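Local coordinates for FOKI restriction endonuclease (Planomicrobium okeanokoites, PDB 2FOK), which cleaves double-stranded DNA as a type IIS restriction endonuclease, using a cleavage domain that is separate from the part that recognises the DNA, at residues Leu169-Leu180 against Phe260-Thr268; Leu184-Leu195 against Trp219-Ile230. One frame throughout, in Å; residues are numbered along the deposited sequence.

Contact 1. Residues Leu169-Leu180 against Phe260-Thr268; sequences LEDGQHLTKFDL and FISHAFKIT
Leu175 and Phe265 form an antiparallel hydrogen-bonded pair that adds the short strand 175-176 to the edge of a three-stranded sheet. The strand order is consistent with a winged-helix fold. Phe265 N donates to Leu175 O at 2.8 Å, and Leu175 N donates back to Phe265 O at 3.1 Å. Phe265 O has a second donor, His174 ND1, at 3.2 Å. This N-H comes from above the carbonyl plane, 68° out of it, while the oxygen lies in the plane of the imidazole. The His174 ring reaches it because its CG is anti to the backbone N (chi1 -174°).

The tight side-chain packing is apolar. Thr176 CG2 meets Ile261 CG2 at 3.5 Å, closer than usual for two methyls, and the two side chains cross at about a right angle. The Thr176 hydroxyl lies apart from this packing, hydrogen-bonded to Glu197. Leu180 CD1 lies 4.0 Å from Phe265 CD1, and Leu169 packs on Phe265 CB and on Ile267.

The Lys266 end is looser. This lysine is partly exposed and runs past Gly172, which ends the type I turn from Leu169, and past Gln173, its CG 3.4 Å from Gln173 O. Direct strand pairing has stopped here. A water fills in: it accepts from Ile267 N and donates to both Leu169 O and Gln173 O, each of these three atoms being 2.7 Å from the water oxygen.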
loop_
_atom_site.group_PDB
_atom_site.type_symbol
_atom_site.label_atom_id
_atom_site.label_comp_id
_atom_site.label_asym_id
_atom_site.label_seq_id
_atom_site.Cartn_x
_atom_site.Cartn_y
_atom_site.Cartn_z
ATOM N N LEU A 169 -14.989 9.998 -4.063
ATOM C CA LEU A 169 -15.555 11.127 -3.331
ATOM C C LEU A 169 -16.728 11.752 -4.094
ATOM O O LEU A 169 -17.351 12.705 -3.626
ATOM C CB LEU A 169 -14.468 12.187 -3.104
ATOM C CG LEU A 169 -13.254 11.857 -2.232
ATOM C CD1 LEU A 169 -12.238 12.977 -2.324
ATOM C CD2 LEU A 169 -13.683 11.684 -0.787
ATOM N N GLU A 170 -17.037 11.184 -5.256
ATOM C CA GLU A 170 -18.089 11.697 -6.126
ATOM C C GLU A 170 -19.464 11.952 -5.507
ATOM O O GLU A 170 -20.183 12.852 -5.961
ATOM C CB GLU A 170 -18.231 10.795 -7.359
ATOM C CG GLU A 170 -18.729 9.394 -7.087
ATOM C CD GLU A 170 -18.802 8.558 -8.354
ATOM O OE1 GLU A 170 -18.337 9.035 -9.416
ATOM O OE2 GLU A 170 -19.325 7.426 -8.294
ATOM N N ASP A 171 -19.823 11.191 -4.473
ATOM C CA ASP A 171 -21.128 11.349 -3.825
ATOM C C ASP A 171 -21.155 12.386 -2.715
ATOM O O ASP A 171 -22.162 12.526 -2.016
ATOM C CB ASP A 171 -21.608 10.011 -3.267
ATOM C CG ASP A 171 -22.112 9.093 -4.343
ATOM O OD1 ASP A 171 -22.444 9.619 -5.421
ATOM O OD2 ASP A 171 -22.175 7.860 -4.121
ATOM N N GLY A 172 -20.054 13.112 -2.552
ATOM C CA GLY A 172 -19.996 14.127 -1.518
ATOM C C GLY A 172 -19.517 13.580 -0.192
ATOM O O GLY A 172 -19.555 14.280 0.819
ATOM N N GLN A 173 -19.070 12.326 -0.199
ATOM C CA GLN A 173 -18.566 11.662 1.002
ATOM C C GLN A 173 -17.369 12.413 1.591
ATOM O O GLN A 173 -16.646 13.111 0.873
ATOM C CB GLN A 173 -18.127 10.218 0.680
ATOM C CG GLN A 173 -19.141 9.366 -0.091
ATOM C CD GLN A 173 -18.869 9.353 -1.589
ATOM O OE1 GLN A 173 -18.419 10.345 -2.151
ATOM N NE2 GLN A 173 -19.144 8.228 -2.239
ATOM N N HIS A 174 -17.172 12.265 2.899
ATOM C CA HIS A 174 -16.046 12.882 3.603
ATOM C C HIS A 174 -15.204 11.710 4.096
ATOM O O HIS A 174 -15.569 11.041 5.065
ATOM C CB HIS A 174 -16.540 13.685 4.796
ATOM C CG HIS A 174 -15.467 14.470 5.481
ATOM N ND1 HIS A 174 -14.241 14.712 4.903
ATOM C CD2 HIS A 174 -15.445 15.088 6.686
ATOM C CE1 HIS A 174 -13.508 15.446 5.722
ATOM N NE2 HIS A 174 -14.214 15.687 6.811
ATOM N N LEU A 175 -14.077 11.452 3.446
ATOM C CA LEU A 175 -13.271 10.305 3.847
ATOM C C LEU A 175 -11.816 10.559 4.237
ATOM O O LEU A 175 -11.184 11.527 3.788
ATOM C CB LEU A 175 -13.328 9.247 2.741
ATOM C CG LEU A 175 -14.675 9.063 2.037
ATOM C CD1 LEU A 175 -14.504 8.133 0.840
ATOM C CD2 LEU A 175 -15.696 8.476 3.014
ATOM N N THR A 176 -11.301 9.664 5.085
ATOM C CA THR A 176 -9.924 9.711 5.556
ATOM C C THR A 176 -9.087 8.941 4.544
ATOM O O THR A 176 -9.632 8.223 3.697
ATOM C CB THR A 176 -9.750 9.026 6.937
ATOM O OG1 THR A 176 -10.228 7.674 6.872
ATOM C CG2 THR A 176 -10.516 9.773 8.006
ATOM N N LYS A 177 -7.771 9.094 4.649
ATOM C CA LYS A 177 -6.818 8.431 3.769
ATOM C C LYS A 177 -6.974 6.913 3.840
ATOM O O LYS A 177 -6.652 6.197 2.883
ATOM C CB LYS A 177 -5.406 8.813 4.188
ATOM C CG LYS A 177 -5.113 8.510 5.658
ATOM C CD LYS A 177 -3.640 8.696 5.983
ATOM C CE LYS A 177 -3.452 9.565 7.229
ATOM N NZ LYS A 177 -2.096 9.419 7.818
ATOM N N PHE A 178 -7.464 6.430 4.984
ATOM C CA PHE A 178 -7.668 4.994 5.208
ATOM C C PHE A 178 -8.886 4.470 4.470
ATOM O O PHE A 178 -8.858 3.356 3.933
ATOM C CB PHE A 178 -7.847 4.687 6.700
ATOM C CG PHE A 178 -6.819 5.322 7.575
ATOM C CD1 PHE A 178 -5.590 4.704 7.786
ATOM C CD2 PHE A 178 -7.076 6.543 8.193
ATOM C CE1 PHE A 178 -4.635 5.293 8.600
ATOM C CE2 PHE A 178 -6.122 7.137 9.009
ATOM C CZ PHE A 178 -4.901 6.511 9.212
ATOM N N ASP A 179 -9.959 5.261 4.474
ATOM C CA ASP A 179 -11.209 4.890 3.797
ATOM C C ASP A 179 -11.032 4.957 2.301
ATOM O O ASP A 179 -11.789 4.356 1.543
ATOM C CB ASP A 179 -12.330 5.842 4.175
ATOM C CG ASP A 179 -13.174 5.317 5.297
ATOM O OD1 ASP A 179 -12.985 4.134 5.653
ATOM O OD2 ASP A 179 -14.013 6.093 5.816
ATOM N N LEU A 180 -10.045 5.741 1.885
ATOM C CA LEU A 180 -9.723 5.910 0.481
ATOM C C LEU A 180 -8.687 4.868 0.116
ATOM O O LEU A 180 -8.806 4.192 -0.902
ATOM C CB LEU A 180 -9.173 7.318 0.243
ATOM C CG LEU A 180 -10.257 8.399 0.271
ATOM C CD1 LEU A 180 -9.636 9.781 0.478
ATOM C CD2 LEU A 180 -11.049 8.347 -1.023
ATOM N N PHE A 260 -10.094 12.981 15.979
ATOM C CA PHE A 260 -10.221 13.540 14.639
ATOM C C PHE A 260 -9.050 13.112 13.771
ATOM O O PHE A 260 -7.962 12.836 14.278
ATOM C CB PHE A 260 -10.268 15.069 14.701
ATOM C CG PHE A 260 -8.942 15.707 15.024
ATOM C CD1 PHE A 260 -8.511 15.819 16.343
ATOM C CD2 PHE A 260 -8.126 16.202 14.008
ATOM C CE1 PHE A 260 -7.274 16.424 16.645
ATOM C CE2 PHE A 260 -6.897 16.800 14.297
ATOM C CZ PHE A 260 -6.469 16.913 15.614
ATOM N N ILE A 261 -9.294 13.048 12.464
ATOM C CA ILE A 261 -8.271 12.692 11.483
ATOM C C ILE A 261 -8.162 13.892 10.537
ATOM O O ILE A 261 -9.138 14.259 9.877
ATOM C CB ILE A 261 -8.672 11.439 10.669
ATOM C CG1 ILE A 261 -8.604 10.187 11.553
ATOM C CG2 ILE A 261 -7.761 11.287 9.467
ATOM C CD1 ILE A 261 -7.296 10.014 12.282
ATOM N N SER A 262 -6.983 14.505 10.477
ATOM C CA SER A 262 -6.789 15.674 9.625
ATOM C C SER A 262 -6.623 15.351 8.141
ATOM O O SER A 262 -6.857 16.204 7.285
ATOM C CB SER A 262 -5.584 16.463 10.116
ATOM O OG SER A 262 -5.225 16.053 11.420
ATOM N N HIS A 263 -6.216 14.123 7.839
ATOM C CA HIS A 263 -6.032 13.706 6.460
ATOM C C HIS A 263 -7.331 13.141 5.921
ATOM O O HIS A 263 -7.457 11.942 5.667
ATOM C CB HIS A 263 -4.915 12.664 6.357
ATOM C CG HIS A 263 -3.553 13.210 6.663
ATOM N ND1 HIS A 263 -2.551 12.445 7.223
ATOM C CD2 HIS A 263 -3.036 14.452 6.511
ATOM C CE1 HIS A 263 -1.476 13.191 7.402
ATOM N NE2 HIS A 263 -1.742 14.413 6.978
ATOM N N ALA A 264 -8.309 14.024 5.772
ATOM C CA ALA A 264 -9.617 13.657 5.249
ATOM C C ALA A 264 -9.879 14.616 4.106
ATOM O O ALA A 264 -9.371 15.726 4.109
ATOM C CB ALA A 264 -10.672 13.806 6.316
ATOM N N PHE A 265 -10.666 14.187 3.125
ATOM C CA PHE A 265 -10.950 15.026 1.963
ATOM C C PHE A 265 -12.408 14.926 1.529
ATOM O O PHE A 265 -13.127 14.013 1.937
ATOM C CB PHE A 265 -10.034 14.622 0.792
ATOM C CG PHE A 265 -8.589 14.410 1.185
ATOM C CD1 PHE A 265 -8.198 13.268 1.877
ATOM C CD2 PHE A 265 -7.633 15.374 0.901
ATOM C CE1 PHE A 265 -6.879 13.097 2.289
ATOM C CE2 PHE A 265 -6.314 15.216 1.302
ATOM C CZ PHE A 265 -5.933 14.077 2.002
ATOM N N LYS A 266 -12.829 15.875 0.693
ATOM C CA LYS A 266 -14.192 15.930 0.162
ATOM C C LYS A 266 -14.188 16.664 -1.182
ATOM O O LYS A 266 -13.647 17.760 -1.295
ATOM C CB LYS A 266 -15.100 16.667 1.145
ATOM C CG LYS A 266 -16.582 16.542 0.843
ATOM C CD LYS A 266 -17.397 17.318 1.872
ATOM C CE LYS A 266 -18.769 16.702 2.083
ATOM N NZ LYS A 266 -18.949 16.227 3.487
ATOM N N ILE A 267 -14.800 16.067 -2.198
ATOM C CA ILE A 267 -14.830 16.674 -3.530
ATOM C C ILE A 267 -15.412 18.084 -3.570
ATOM O O ILE A 267 -16.091 18.506 -2.635
ATOM C CB ILE A 267 -15.605 15.781 -4.523
ATOM C CG1 ILE A 267 -15.011 15.932 -5.924
ATOM C CG2 ILE A 267 -17.084 16.128 -4.515
ATOM C CD1 ILE A 267 -15.154 14.680 -6.779
ATOM N N THR A 268 -15.126 18.807 -4.653
ATOM C CA THR A 268 -15.619 20.176 -4.847
ATOM C C THR A 268 -16.360 20.289 -6.182
ATOM O O THR A 268 -16.586 19.289 -6.869
ATOM C CB THR A 268 -14.465 21.213 -4.862
ATOM O OG1 THR A 268 -13.660 21.015 -6.030
ATOM C CG2 THR A 268 -13.589 21.083 -3.616
HETATM O O HOH W 1 -16.736 14.291 -1.518
#

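Contact 2. Residues Leu184-Leu195 against Trp219-Ile230; sequences LGFSGESGFTSL and WEGSSDKYARMI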
loop_
_atom_site.group_PDB
_atom_site.type_symbol
_atom_site.label_atom_id
_atom_site.label_comp_id
_atom_site.label_asym_id
_atom_site.label_seq_id
_atom_site.Cartn_x
_atom_site.Cartn_y
_atom_site.Cartn_z
ATOM N N LEU A 184 -7.784 1.808 -3.148
ATOM C CA LEU A 184 -6.778 2.444 -3.991
ATOM C C LEU A 184 -5.652 1.479 -4.369
ATOM O O LEU A 184 -5.062 0.817 -3.506
ATOM C CB LEU A 184 -6.207 3.657 -3.253
ATOM C CG LEU A 184 -5.081 4.467 -3.899
ATOM C CD1 LEU A 184 -5.471 4.840 -5.316
ATOM C CD2 LEU A 184 -4.823 5.721 -3.069
ATOM N N GLY A 185 -5.360 1.398 -5.664
ATOM C CA GLY A 185 -4.313 0.506 -6.128
ATOM C C GLY A 185 -4.713 -0.961 -6.115
ATOM O O GLY A 185 -5.893 -1.306 -6.237
ATOM N N PHE A 186 -3.718 -1.832 -5.981
ATOM C CA PHE A 186 -3.955 -3.266 -5.943
ATOM C C PHE A 186 -4.064 -3.672 -4.482
ATOM O O PHE A 186 -3.195 -4.350 -3.936
ATOM C CB PHE A 186 -2.808 -3.984 -6.664
ATOM C CG PHE A 186 -2.761 -3.689 -8.139
ATOM C CD1 PHE A 186 -3.532 -4.423 -9.032
ATOM C CD2 PHE A 186 -2.016 -2.619 -8.626
ATOM C CE1 PHE A 186 -3.572 -4.090 -10.400
ATOM C CE2 PHE A 186 -2.048 -2.281 -9.985
ATOM C CZ PHE A 186 -2.834 -3.022 -10.870
ATOM N N SER A 187 -5.170 -3.235 -3.878
ATOM C CA SER A 187 -5.507 -3.438 -2.469
ATOM C C SER A 187 -5.188 -4.761 -1.786
ATOM O O SER A 187 -5.464 -5.839 -2.309
ATOM C CB SER A 187 -6.993 -3.136 -2.245
ATOM O OG SER A 187 -7.397 -2.013 -3.001
ATOM N N GLY A 188 -4.603 -4.649 -0.598
ATOM C CA GLY A 188 -4.283 -5.814 0.191
ATOM C C GLY A 188 -2.884 -6.355 0.062
ATOM O O GLY A 188 -2.304 -6.804 1.047
ATOM N N GLU A 189 -2.336 -6.331 -1.146
ATOM C CA GLU A 189 -0.999 -6.859 -1.353
ATOM C C GLU A 189 0.030 -5.879 -0.838
ATOM O O GLU A 189 -0.300 -4.723 -0.559
ATOM C CB GLU A 189 -0.770 -7.153 -2.835
ATOM C CG GLU A 189 -0.720 -5.936 -3.725
ATOM C CD GLU A 189 -0.672 -6.304 -5.182
ATOM O OE1 GLU A 189 -1.370 -7.278 -5.571
ATOM O OE2 GLU A 189 0.065 -5.624 -5.936
ATOM N N SER A 190 1.271 -6.340 -0.691
ATOM C CA SER A 190 2.333 -5.469 -0.190
ATOM C C SER A 190 2.641 -4.356 -1.196
ATOM O O SER A 190 2.869 -4.609 -2.382
ATOM C CB SER A 190 3.589 -6.284 0.122
ATOM O OG SER A 190 4.054 -6.971 -1.017
ATOM N N GLY A 191 2.633 -3.121 -0.709
ATOM C CA GLY A 191 2.871 -1.978 -1.566
ATOM C C GLY A 191 1.582 -1.177 -1.636
ATOM O O GLY A 191 1.603 0.018 -1.899
ATOM N N PHE A 192 0.454 -1.850 -1.398
ATOM C CA PHE A 192 -0.871 -1.221 -1.404
ATOM C C PHE A 192 -1.679 -1.718 -0.212
ATOM O O PHE A 192 -2.776 -2.262 -0.380
ATOM C CB PHE A 192 -1.649 -1.551 -2.688
ATOM C CG PHE A 192 -0.888 -1.293 -3.946
ATOM C CD1 PHE A 192 -0.859 -0.025 -4.502
ATOM C CD2 PHE A 192 -0.184 -2.320 -4.564
ATOM C CE1 PHE A 192 -0.135 0.233 -5.667
ATOM C CE2 PHE A 192 0.546 -2.089 -5.726
ATOM C CZ PHE A 192 0.573 -0.805 -6.285
ATOM N N THR A 193 -1.142 -1.521 0.988
ATOM C CA THR A 193 -1.805 -1.947 2.216
ATOM C C THR A 193 -2.537 -0.774 2.868
ATOM O O THR A 193 -2.148 0.378 2.703
ATOM C CB THR A 193 -0.787 -2.510 3.233
ATOM O OG1 THR A 193 0.030 -1.443 3.711
ATOM C CG2 THR A 193 0.103 -3.564 2.595
ATOM N N SER A 194 -3.595 -1.070 3.613
ATOM C CA SER A 194 -4.363 -0.023 4.281
ATOM C C SER A 194 -4.740 -0.486 5.683
ATOM O O SER A 194 -5.111 -1.644 5.883
ATOM C CB SER A 194 -5.637 0.308 3.478
ATOM O OG SER A 194 -6.348 1.418 4.027
ATOM N N LEU A 195 -4.636 0.419 6.650
ATOM C CA LEU A 195 -4.971 0.100 8.030
ATOM C C LEU A 195 -6.445 0.342 8.311
ATOM O O LEU A 195 -6.963 1.430 8.044
ATOM C CB LEU A 195 -4.167 0.964 9.006
ATOM C CG LEU A 195 -2.670 1.183 8.813
ATOM C CD1 LEU A 195 -2.181 2.186 9.857
ATOM C CD2 LEU A 195 -1.935 -0.129 8.950
ATOM N N TRP A 219 0.932 6.799 11.123
ATOM C CA TRP A 219 0.483 5.408 11.235
ATOM C C TRP A 219 -0.314 5.199 9.967
ATOM O O TRP A 219 -1.465 5.631 9.883
ATOM C CB TRP A 219 -0.468 5.249 12.419
ATOM C CG TRP A 219 -0.076 4.257 13.477
ATOM C CD1 TRP A 219 -0.750 3.111 13.822
ATOM C CD2 TRP A 219 0.986 4.390 14.426
ATOM N NE1 TRP A 219 -0.178 2.537 14.931
ATOM C CE2 TRP A 219 0.887 3.301 15.323
ATOM C CE3 TRP A 219 2.006 5.328 14.609
ATOM C CZ2 TRP A 219 1.771 3.125 16.385
ATOM C CZ3 TRP A 219 2.883 5.156 15.661
ATOM C CH2 TRP A 219 2.760 4.060 16.540
ATOM N N GLU A 220 0.271 4.548 8.973
ATOM C CA GLU A 220 -0.468 4.368 7.737
ATOM C C GLU A 220 0.088 3.263 6.852
ATOM O O GLU A 220 1.255 2.896 6.963
ATOM C CB GLU A 220 -0.502 5.707 6.976
ATOM C CG GLU A 220 0.766 6.000 6.204
ATOM C CD GLU A 220 1.088 7.481 6.093
ATOM O OE1 GLU A 220 0.162 8.311 6.028
ATOM O OE2 GLU A 220 2.289 7.807 6.064
ATOM N N GLY A 221 -0.771 2.727 5.989
ATOM C CA GLY A 221 -0.360 1.675 5.075
ATOM C C GLY A 221 0.070 2.324 3.775
ATOM O O GLY A 221 -0.132 3.528 3.592
ATOM N N SER A 222 0.651 1.550 2.867
ATOM C CA SER A 222 1.099 2.112 1.600
ATOM C C SER A 222 0.009 2.871 0.848
ATOM O O SER A 222 0.248 3.983 0.396
ATOM C CB SER A 222 1.669 1.020 0.698
ATOM O OG SER A 222 1.927 -0.159 1.428
ATOM N N SER A 223 -1.181 2.282 0.716
ATOM C CA SER A 223 -2.277 2.941 -0.000
ATOM C C SER A 223 -2.759 4.189 0.741
ATOM O O SER A 223 -3.217 5.156 0.117
ATOM C CB SER A 223 -3.441 1.978 -0.194
ATOM O OG SER A 223 -3.315 1.246 -1.405
ATOM N N ASP A 224 -2.670 4.164 2.069
ATOM C CA ASP A 224 -3.068 5.310 2.881
ATOM C C ASP A 224 -2.103 6.468 2.595
ATOM O O ASP A 224 -2.498 7.629 2.635
ATOM C CB ASP A 224 -3.039 4.949 4.374
ATOM C CG ASP A 224 -3.827 3.684 4.679
ATOM O OD1 ASP A 224 -4.855 3.456 4.014
ATOM O OD2 ASP A 224 -3.423 2.911 5.575
ATOM N N LYS A 225 -0.846 6.124 2.303
ATOM C CA LYS A 225 0.226 7.075 1.970
ATOM C C LYS A 225 -0.101 7.754 0.639
ATOM O O LYS A 225 -0.106 8.985 0.525
ATOM C CB LYS A 225 1.551 6.316 1.809
ATOM C CG LYS A 225 2.667 6.748 2.739
ATOM C CD LYS A 225 2.943 5.668 3.789
ATOM C CE LYS A 225 4.166 4.828 3.444
ATOM N NZ LYS A 225 4.327 3.707 4.407
ATOM N N TYR A 226 -0.351 6.925 -0.370
ATOM C CA TYR A 226 -0.698 7.384 -1.709
ATOM C C TYR A 226 -1.958 8.247 -1.687
ATOM O O TYR A 226 -1.995 9.287 -2.331
ATOM C CB TYR A 226 -0.911 6.180 -2.631
ATOM C CG TYR A 226 0.315 5.301 -2.767
ATOM C CD1 TYR A 226 1.583 5.859 -2.809
ATOM C CD2 TYR A 226 0.206 3.915 -2.855
ATOM C CE1 TYR A 226 2.711 5.079 -2.937
ATOM C CE2 TYR A 226 1.342 3.113 -2.985
ATOM C CZ TYR A 226 2.595 3.710 -3.025
ATOM O OH TYR A 226 3.745 2.955 -3.166
ATOM N N ALA A 227 -2.982 7.817 -0.947
ATOM C CA ALA A 227 -4.246 8.562 -0.848
ATOM C C ALA A 227 -4.077 9.948 -0.237
ATOM O O ALA A 227 -4.808 10.878 -0.580
ATOM C CB ALA A 227 -5.250 7.787 -0.021
ATOM N N ARG A 228 -3.134 10.071 0.693
ATOM C CA ARG A 228 -2.873 11.338 1.362
ATOM C C ARG A 228 -2.117 12.255 0.409
ATOM O O ARG A 228 -2.394 13.452 0.323
ATOM C CB ARG A 228 -2.050 11.099 2.638
ATOM C CG ARG A 228 -1.202 12.293 3.081
ATOM C CD ARG A 228 -0.393 12.014 4.343
ATOM N NE ARG A 228 0.618 10.976 4.164
ATOM C CZ ARG A 228 1.733 11.129 3.454
ATOM N NH1 ARG A 228 1.987 12.281 2.853
ATOM N NH2 ARG A 228 2.602 10.130 3.345
ATOM N N MET A 229 -1.161 11.677 -0.309
ATOM C CA MET A 229 -0.358 12.429 -1.264
ATOM C C MET A 229 -1.205 12.869 -2.447
ATOM O O MET A 229 -1.311 14.062 -2.735
ATOM C CB MET A 229 0.812 11.571 -1.755
ATOM C CG MET A 229 1.830 11.260 -0.666
ATOM S SD MET A 229 2.283 12.754 0.237
ATOM C CE MET A 229 3.333 13.553 -1.006
ATOM N N ILE A 230 -1.813 11.908 -3.136
ATOM C CA ILE A 230 -2.639 12.254 -4.276
ATOM C C ILE A 230 -3.739 13.219 -3.856
ATOM O O ILE A 230 -4.034 14.178 -4.567
ATOM C CB ILE A 230 -3.267 11.019 -4.933
ATOM C CG1 ILE A 230 -2.174 10.002 -5.280
ATOM C CG2 ILE A 230 -4.002 11.437 -6.222
ATOM C CD1 ILE A 230 -2.698 8.643 -5.705
#
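Phe192 and Ser223 bring their CA atoms within 4.6 Å where the irregular loop 184-195 passes the N-terminal end of helix 222-236. Gly221 is the N-cap, and the loop supplies acceptors for the first turn. Thr193 uses both its oxygens: its O accepts from Ser223 N at 2.9 Å, and its OG1 accepts from Ser222 N at 3.2 Å.

Asp224 grips the loop from the helix side. Its CG is anti to the carbonyl carbon (chi1 -52°), which brings the carboxylate back to the helix start. Ser194 OG donates to Asp224 OD1 at a short 2.5 Å, on the syn lone pair. OD2 takes Leu195 N at 3.0 Å, also syn. Gly221 N reaches the anti side of OD2 at 2.7 Å, 28° out of the carboxylate plane. This last bond is half of a capping box; glycine has no side chain to return it. Replacing Asp224 by alanine removes the carboxylate, which would probably leave Gly221 N and Leu195 N without their acceptor and the Ser194 hydroxyl without its short bond.

Ser223 OG donates to Leu184 O at 2.8 Å from above the carbonyl plane. Leu184 CD2 packs on Ala227 CB at 3.7 Å. Phe192 CD1 touches Tyr226 CE2 obliquely, and both rings also meet Trp10. At the other end Leu195 CD1 lies against the backbone of Trp219 and Glu220. Ile423 and Met426 of the cleavage domain pack on Leu195.

A carboxylate with three donors at a helix N-terminus is probably stabilised as the anion, so this buried polar join should fix the loop firmly on the helix beside the cleavage domain.

In the fold
Both contacts lie in the second recognition subdomain, and contact 2 falls within the stretch of chain that contact 1 brings together. Contact 1 is partly buried, with its Lys266 end toward solvent. Contact 2 is buried near the centre of the chain. Contact 1 is strand pairing backed by apolar packing and a water. Contact 2 joins a loop to a helix start through a carboxylate and hydroxyls. They meet directly. Lys177 NZ makes a salt bridge to Glu220 OE1, and Phe178 packs on Asp224 and Trp219. Leu180 also touches Ala227, so helix 177-181 of contact 1 packs on helix 222-236 of contact 2.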